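PDB 1WY7: methyltransferase-like protein 5 from Pyrococcus horikoshii, which probably transfers a methyl group from S-adenosylmethionine to a nucleic acid, likely RNA, and binds S-adenosyl-L-homocysteine. Local coordinates for residues Y65-E79 and N91-G104. Sequence-based numbering, arbitrary orientation.
With SAH (S-adenosyl-L-homocysteine), chain E.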
loop_
_atom_site.group_PDB
_atom_site.type_symbol
_atom_site.label_atom_id
_atom_site.label_comp_id
_atom_site.label_asym_id
_atom_site.label_seq_id
_atom_site.Cartn_x
_atom_site.Cartn_y
_atom_site.Cartn_z
ATOM N N TYR A 65 -6.380 3.091 6.797
ATOM C CA TYR A 65 -7.017 2.949 8.104
ATOM C C TYR A 65 -5.962 2.631 9.175
ATOM O O TYR A 65 -5.922 3.273 10.236
ATOM C CB TYR A 65 -8.078 1.843 8.036
ATOM C CG TYR A 65 -8.894 1.666 9.296
ATOM C CD1 TYR A 65 -8.483 0.794 10.301
ATOM C CD2 TYR A 65 -10.087 2.356 9.471
ATOM C CE1 TYR A 65 -9.246 0.610 11.449
ATOM C CE2 TYR A 65 -10.858 2.182 10.611
ATOM C CZ TYR A 65 -10.433 1.306 11.595
ATOM O OH TYR A 65 -11.204 1.104 12.715
ATOM N N GLY A 66 -5.103 1.655 8.877
ATOM C CA GLY A 66 -4.054 1.267 9.800
ATOM C C GLY A 66 -3.132 2.425 10.138
ATOM O O GLY A 66 -2.757 2.615 11.306
ATOM N N ALA A 67 -2.764 3.201 9.121
ATOM C CA ALA A 67 -1.881 4.344 9.315
ATOM C C ALA A 67 -2.538 5.356 10.244
ATOM O O ALA A 67 -1.902 5.849 11.180
ATOM C CB ALA A 67 -1.551 5.005 7.973
ATOM N N LEU A 68 -3.803 5.677 9.974
ATOM C CA LEU A 68 -4.537 6.623 10.804
ATOM C C LEU A 68 -4.603 6.058 12.219
ATOM O O LEU A 68 -4.381 6.764 13.201
ATOM C CB LEU A 68 -5.967 6.829 10.294
ATOM C CG LEU A 68 -6.327 7.889 9.246
ATOM C CD1 LEU A 68 -5.603 9.203 9.520
ATOM C CD2 LEU A 68 -5.976 7.372 7.900
ATOM N N LEU A 69 -4.918 4.771 12.303
ATOM C CA LEU A 69 -5.019 4.068 13.575
ATOM C C LEU A 69 -3.695 4.185 14.336
ATOM O O LEU A 69 -3.674 4.305 15.564
ATOM C CB LEU A 69 -5.341 2.594 13.303
ATOM C CG LEU A 69 -5.988 1.727 14.380
ATOM C CD1 LEU A 69 -5.042 1.583 15.552
ATOM C CD2 LEU A 69 -7.315 2.349 14.806
ATOM N N LEU A 70 -2.587 4.160 13.602
ATOM C CA LEU A 70 -1.280 4.250 14.231
ATOM C C LEU A 70 -0.764 5.675 14.420
ATOM O O LEU A 70 0.400 5.872 14.728
ATOM C CB LEU A 70 -0.265 3.408 13.456
ATOM C CG LEU A 70 -0.092 1.936 13.866
ATOM C CD1 LEU A 70 -1.411 1.303 14.190
ATOM C CD2 LEU A 70 0.602 1.182 12.751
ATOM N N GLY A 71 -1.625 6.668 14.223
ATOM C CA GLY A 71 -1.214 8.044 14.456
ATOM C C GLY A 71 -0.763 8.925 13.313
ATOM O O GLY A 71 -0.125 9.956 13.552
ATOM N N ALA A 72 -1.077 8.557 12.076
ATOM C CA ALA A 72 -0.665 9.394 10.956
ATOM C C ALA A 72 -1.363 10.744 11.103
ATOM O O ALA A 72 -2.526 10.804 11.487
ATOM C CB ALA A 72 -1.050 8.741 9.624
ATOM N N LYS A 73 -0.651 11.832 10.826
ATOM C CA LYS A 73 -1.258 13.153 10.921
ATOM C C LYS A 73 -2.398 13.226 9.906
ATOM O O LYS A 73 -3.480 13.714 10.211
ATOM C CB LYS A 73 -0.223 14.238 10.632
ATOM C CG LYS A 73 -0.777 15.658 10.755
ATOM C CD LYS A 73 0.339 16.693 10.742
ATOM C CE LYS A 73 1.211 16.556 9.504
ATOM N NZ LYS A 73 2.379 17.483 9.519
ATOM N N GLU A 74 -2.140 12.737 8.697
ATOM C CA GLU A 74 -3.149 12.709 7.646
ATOM C C GLU A 74 -2.738 11.724 6.573
ATOM O O GLU A 74 -1.555 11.420 6.408
ATOM C CB GLU A 74 -3.335 14.085 7.001
ATOM C CG GLU A 74 -2.160 14.570 6.172
ATOM C CD GLU A 74 -2.495 15.810 5.335
ATOM O OE1 GLU A 74 -3.391 15.720 4.464
ATOM O OE2 GLU A 74 -1.868 16.871 5.544
ATOM N N VAL A 75 -3.721 11.222 5.841
ATOM C CA VAL A 75 -3.448 10.286 4.775
ATOM C C VAL A 75 -4.115 10.774 3.500
ATOM O O VAL A 75 -5.235 11.301 3.529
ATOM C CB VAL A 75 -3.979 8.881 5.128
ATOM C CG1 VAL A 75 -3.791 7.931 3.939
ATOM C CG2 VAL A 75 -3.250 8.347 6.360
ATOM N N ILE A 76 -3.407 10.644 2.381
ATOM C CA ILE A 76 -3.976 11.036 1.102
ATOM C C ILE A 76 -4.138 9.742 0.313
ATOM O O ILE A 76 -3.168 9.087 -0.062
ATOM C CB ILE A 76 -3.086 12.058 0.355
ATOM C CG1 ILE A 76 -2.874 13.292 1.240
ATOM C CG2 ILE A 76 -3.781 12.503 -0.945
ATOM C CD1 ILE A 76 -2.005 14.394 0.611
ATOM N N CYS A 77 -5.390 9.366 0.104
ATOM C CA CYS A 77 -5.729 8.141 -0.589
ATOM C C CYS A 77 -5.818 8.347 -2.095
ATOM O O CYS A 77 -6.634 9.133 -2.576
ATOM C CB CYS A 77 -7.054 7.619 -0.029
ATOM S SG CYS A 77 -7.063 7.573 1.794
ATOM N N VAL A 78 -4.952 7.652 -2.829
ATOM C CA VAL A 78 -4.925 7.749 -4.281
ATOM C C VAL A 78 -5.511 6.471 -4.837
ATOM O O VAL A 78 -4.968 5.390 -4.615
ATOM C CB VAL A 78 -3.490 7.908 -4.823
ATOM C CG1 VAL A 78 -3.526 7.988 -6.340
ATOM C CG2 VAL A 78 -2.844 9.161 -4.252
ATOM N N GLU A 79 -6.616 6.606 -5.559
ATOM C CA GLU A 79 -7.312 5.464 -6.131
ATOM C C GLU A 79 -8.021 5.875 -7.428
ATOM O O GLU A 79 -8.710 6.894 -7.467
ATOM C CB GLU A 79 -8.324 4.947 -5.110
ATOM C CG GLU A 79 -9.333 3.958 -5.639
ATOM C CD GLU A 79 -8.681 2.716 -6.185
ATOM O OE1 GLU A 79 -7.863 2.098 -5.472
ATOM O OE2 GLU A 79 -8.994 2.355 -7.328
ATOM N N ASN A 91 -15.113 2.978 5.261
ATOM C CA ASN A 91 -14.147 2.348 6.149
ATOM C C ASN A 91 -13.399 3.350 7.035
ATOM O O ASN A 91 -13.136 3.064 8.202
ATOM C CB ASN A 91 -13.145 1.514 5.341
ATOM C CG ASN A 91 -13.702 0.162 4.938
ATOM O OD1 ASN A 91 -14.519 -0.414 5.646
ATOM N ND2 ASN A 91 -13.241 -0.364 3.812
ATOM N N LEU A 92 -13.063 4.516 6.485
ATOM C CA LEU A 92 -12.337 5.544 7.243
ATOM C C LEU A 92 -13.267 6.538 7.944
ATOM O O LEU A 92 -12.834 7.612 8.373
ATOM C CB LEU A 92 -11.397 6.334 6.329
ATOM C CG LEU A 92 -10.311 5.610 5.525
ATOM C CD1 LEU A 92 -9.266 6.634 5.073
ATOM C CD2 LEU A 92 -9.652 4.550 6.357
ATOM N N GLY A 93 -14.544 6.174 8.045
ATOM C CA GLY A 93 -15.522 7.039 8.685
ATOM C C GLY A 93 -15.132 7.621 10.034
ATOM O O GLY A 93 -15.432 8.767 10.309
ATOM N N GLU A 94 -14.456 6.848 10.873
ATOM C CA GLU A 94 -14.073 7.338 12.190
ATOM C C GLU A 94 -12.887 8.306 12.197
ATOM O O GLU A 94 -12.530 8.854 13.239
ATOM C CB GLU A 94 -13.802 6.150 13.107
ATOM C CG GLU A 94 -13.002 5.059 12.439
ATOM C CD GLU A 94 -12.936 3.791 13.260
ATOM O OE1 GLU A 94 -12.392 3.837 14.387
ATOM O OE2 GLU A 94 -13.428 2.748 12.775
ATOM N N PHE A 95 -12.277 8.525 11.038
ATOM C CA PHE A 95 -11.155 9.448 10.965
ATOM C C PHE A 95 -11.515 10.625 10.082
ATOM O O PHE A 95 -10.649 11.262 9.485
ATOM C CB PHE A 95 -9.913 8.741 10.425
ATOM C CG PHE A 95 -9.381 7.692 11.337
ATOM C CD1 PHE A 95 -9.624 6.351 11.087
ATOM C CD2 PHE A 95 -8.655 8.046 12.463
ATOM C CE1 PHE A 95 -9.150 5.360 11.955
ATOM C CE2 PHE A 95 -8.177 7.068 13.342
ATOM C CZ PHE A 95 -8.427 5.722 13.082
ATOM N N LYS A 96 -12.804 10.923 10.012
ATOM C CA LYS A 96 -13.257 12.022 9.182
ATOM C C LYS A 96 -12.452 13.287 9.384
ATOM O O LYS A 96 -12.135 13.682 10.503
ATOM C CB LYS A 96 -14.749 12.293 9.373
ATOM C CG LYS A 96 -15.619 11.339 8.565
ATOM C CD LYS A 96 -17.107 11.614 8.727
ATOM C CE LYS A 96 -17.927 10.534 8.027
ATOM N NZ LYS A 96 -19.398 10.730 8.178
ATOM N N GLY A 97 -12.097 13.905 8.266
ATOM C CA GLY A 97 -11.307 15.117 8.308
ATOM C C GLY A 97 -9.808 14.884 8.370
ATOM O O GLY A 97 -9.037 15.825 8.236
ATOM N N LYS A 98 -9.383 13.638 8.568
ATOM C CA LYS A 98 -7.955 13.333 8.649
ATOM C C LYS A 98 -7.408 12.673 7.372
ATOM O O LYS A 98 -6.214 12.382 7.277
ATOM C CB LYS A 98 -7.674 12.437 9.869
ATOM C CG LYS A 98 -7.850 13.145 11.213
ATOM C CD LYS A 98 -7.631 12.217 12.410
ATOM C CE LYS A 98 -6.204 11.656 12.488
ATOM N NZ LYS A 98 -5.142 12.698 12.668
ATOM N N PHE A 99 -8.279 12.444 6.394
ATOM C CA PHE A 99 -7.862 11.831 5.138
ATOM C C PHE A 99 -8.420 12.567 3.923
ATOM O O PHE A 99 -9.473 13.189 3.989
ATOM C CB PHE A 99 -8.300 10.367 5.081
ATOM C CG PHE A 99 -9.782 10.172 4.935
ATOM C CD1 PHE A 99 -10.372 10.134 3.679
ATOM C CD2 PHE A 99 -10.589 10.023 6.052
ATOM C CE1 PHE A 99 -11.736 9.950 3.539
ATOM C CE2 PHE A 99 -11.957 9.839 5.920
ATOM C CZ PHE A 99 -12.531 9.801 4.661
ATOM N N LYS A 100 -7.689 12.507 2.818
ATOM C CA LYS A 100 -8.126 13.131 1.580
ATOM C C LYS A 100 -8.124 12.076 0.491
ATOM O O LYS A 100 -7.389 11.093 0.573
ATOM C CB LYS A 100 -7.212 14.295 1.191
ATOM C CG LYS A 100 -7.246 15.445 2.190
ATOM C CD LYS A 100 -6.672 16.716 1.604
ATOM C CE LYS A 100 -5.236 16.522 1.160
ATOM N NZ LYS A 100 -4.321 16.236 2.299
ATOM N N VAL A 101 -8.951 12.274 -0.528
ATOM C CA VAL A 101 -9.028 11.309 -1.609
ATOM C C VAL A 101 -8.754 11.898 -2.981
ATOM O O VAL A 101 -9.329 12.918 -3.368
ATOM C CB VAL A 101 -10.399 10.622 -1.648
ATOM C CG1 VAL A 101 -10.410 9.549 -2.716
ATOM C CG2 VAL A 101 -10.698 10.008 -0.284
ATOM N N PHE A 102 -7.846 11.252 -3.706
ATOM C CA PHE A 102 -7.518 11.674 -5.058
ATOM C C PHE A 102 -7.940 10.551 -5.996
ATOM O O PHE A 102 -7.318 9.491 -6.047
ATOM C CB PHE A 102 -6.024 11.963 -5.231
ATOM C CG PHE A 102 -5.623 12.256 -6.666
ATOM C CD1 PHE A 102 -5.270 11.221 -7.536
ATOM C CD2 PHE A 102 -5.628 13.565 -7.155
ATOM C CE1 PHE A 102 -4.928 11.479 -8.862
ATOM C CE2 PHE A 102 -5.289 13.840 -8.487
ATOM C CZ PHE A 102 -4.937 12.792 -9.343
ATOM N N ILE A 103 -9.023 10.791 -6.724
ATOM C CA ILE A 103 -9.551 9.817 -7.671
ATOM C C ILE A 103 -8.973 10.109 -9.053
ATOM O O ILE A 103 -9.355 11.083 -9.706
ATOM C CB ILE A 103 -11.078 9.917 -7.768
ATOM C CG1 ILE A 103 -11.693 9.836 -6.373
ATOM C CG2 ILE A 103 -11.619 8.815 -8.693
ATOM C CD1 ILE A 103 -13.206 9.901 -6.387
ATOM N N GLY A 104 -8.056 9.264 -9.498
ATOM C CA GLY A 104 -7.441 9.454 -10.798
ATOM C C GLY A 104 -6.288 8.482 -10.882
ATOM O O GLY A 104 -6.045 7.753 -9.923
HETATM N N SAH E . -7.598 -2.844 -0.797
HETATM C CA SAH E . -6.130 -2.688 -0.822
HETATM C CB SAH E . -5.749 -2.168 -2.217
HETATM C CG SAH E . -5.507 -3.374 -3.052
HETATM S SD SAH E . -5.089 -3.316 -4.805
HETATM C C SAH E . -5.767 -1.785 0.326
HETATM O O SAH E . -6.596 -1.667 1.281
HETATM O OXT SAH E . -4.633 -1.211 0.204
HETATM C "C5'" SAH E . -4.552 -1.655 -5.154
HETATM C "C4'" SAH E . -5.512 -0.680 -5.854
HETATM O "O4'" SAH E . -4.832 -0.069 -6.979
HETATM C "C3'" SAH E . -6.748 -1.290 -6.519
HETATM O "O3'" SAH E . -7.817 -0.973 -5.606
HETATM C "C2'" SAH E . -6.951 -0.521 -7.834
HETATM O "O2'" SAH E . -8.213 -0.016 -8.207
HETATM C "C1'" SAH E . -5.824 0.525 -7.782
HETATM N N9 SAH E . -5.242 0.854 -9.075
HETATM C C8 SAH E . -4.940 0.049 -10.159
HETATM N N7 SAH E . -4.400 0.692 -11.164
HETATM C C5 SAH E . -4.335 2.011 -10.726
HETATM C C6 SAH E . -3.849 3.211 -11.312
HETATM N N6 SAH E . -3.308 3.236 -12.550
HETATM N N1 SAH E . -3.928 4.392 -10.612
HETATM C C2 SAH E . -4.462 4.362 -9.368
HETATM N N3 SAH E . -4.952 3.291 -8.702
HETATM C C4 SAH E . -4.856 2.128 -9.440
#
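Phe95 turns the edge of its ring, at CE1, onto one face of Tyr65 in a T-shaped stack, the planes 82° apart and the centroids 5.6 Å from each other. One face of Phe95 is taken by Leu68, whose CB sits 3.5 Å from the Phe95 ring centroid, almost on the ring normal, as a CH-pi contact. Tyr65 reaches past Leu92 because its first torsion (chi1 -175°) swings the ring away from the backbone N, leaving Leu92 CD2 at the ring's edge. Further inward, Leu92 CD1 approaches Cys77 SG; Tyr65, Leu68, Leu92 and Cys77 form the buried, close-packed part.

The solvent side, with Glu94, Lys98 and Lys100, is looser and more polar. The Tyr65 hydroxyl donates to exposed Glu94 OE2 at 2.8 Å, meeting the carboxylate from above its plane. A phenylalanine in place of Tyr65 could keep the stack but would probably leave Glu94 without this bond and freer to swing into solvent. Lys98 curls over Leu68 CD1 and gives NZ to Lys73 O at 3.1 Å, while Lys100 folds along Ile76 to form a salt bridge with Glu74.

Strands 74-79 and 99-103 run parallel, with Cys77 N bonded to Lys100 O at 2.7 Å and Phe102 N to Cys77 O. Toward the C-terminal part of strand 74-79, Glu79 OE2 accepts from the ligand's O2' at 2.6 Å and OE1 from O3'. Strand 74-79, helix 82-91 and strand 99-103, the last outermost in the chain's sheet, make a right-handed beta-alpha-beta unit; with this acidic grip on the ribose, it is the hallmark of the Rossmann-like class I methyltransferase fold.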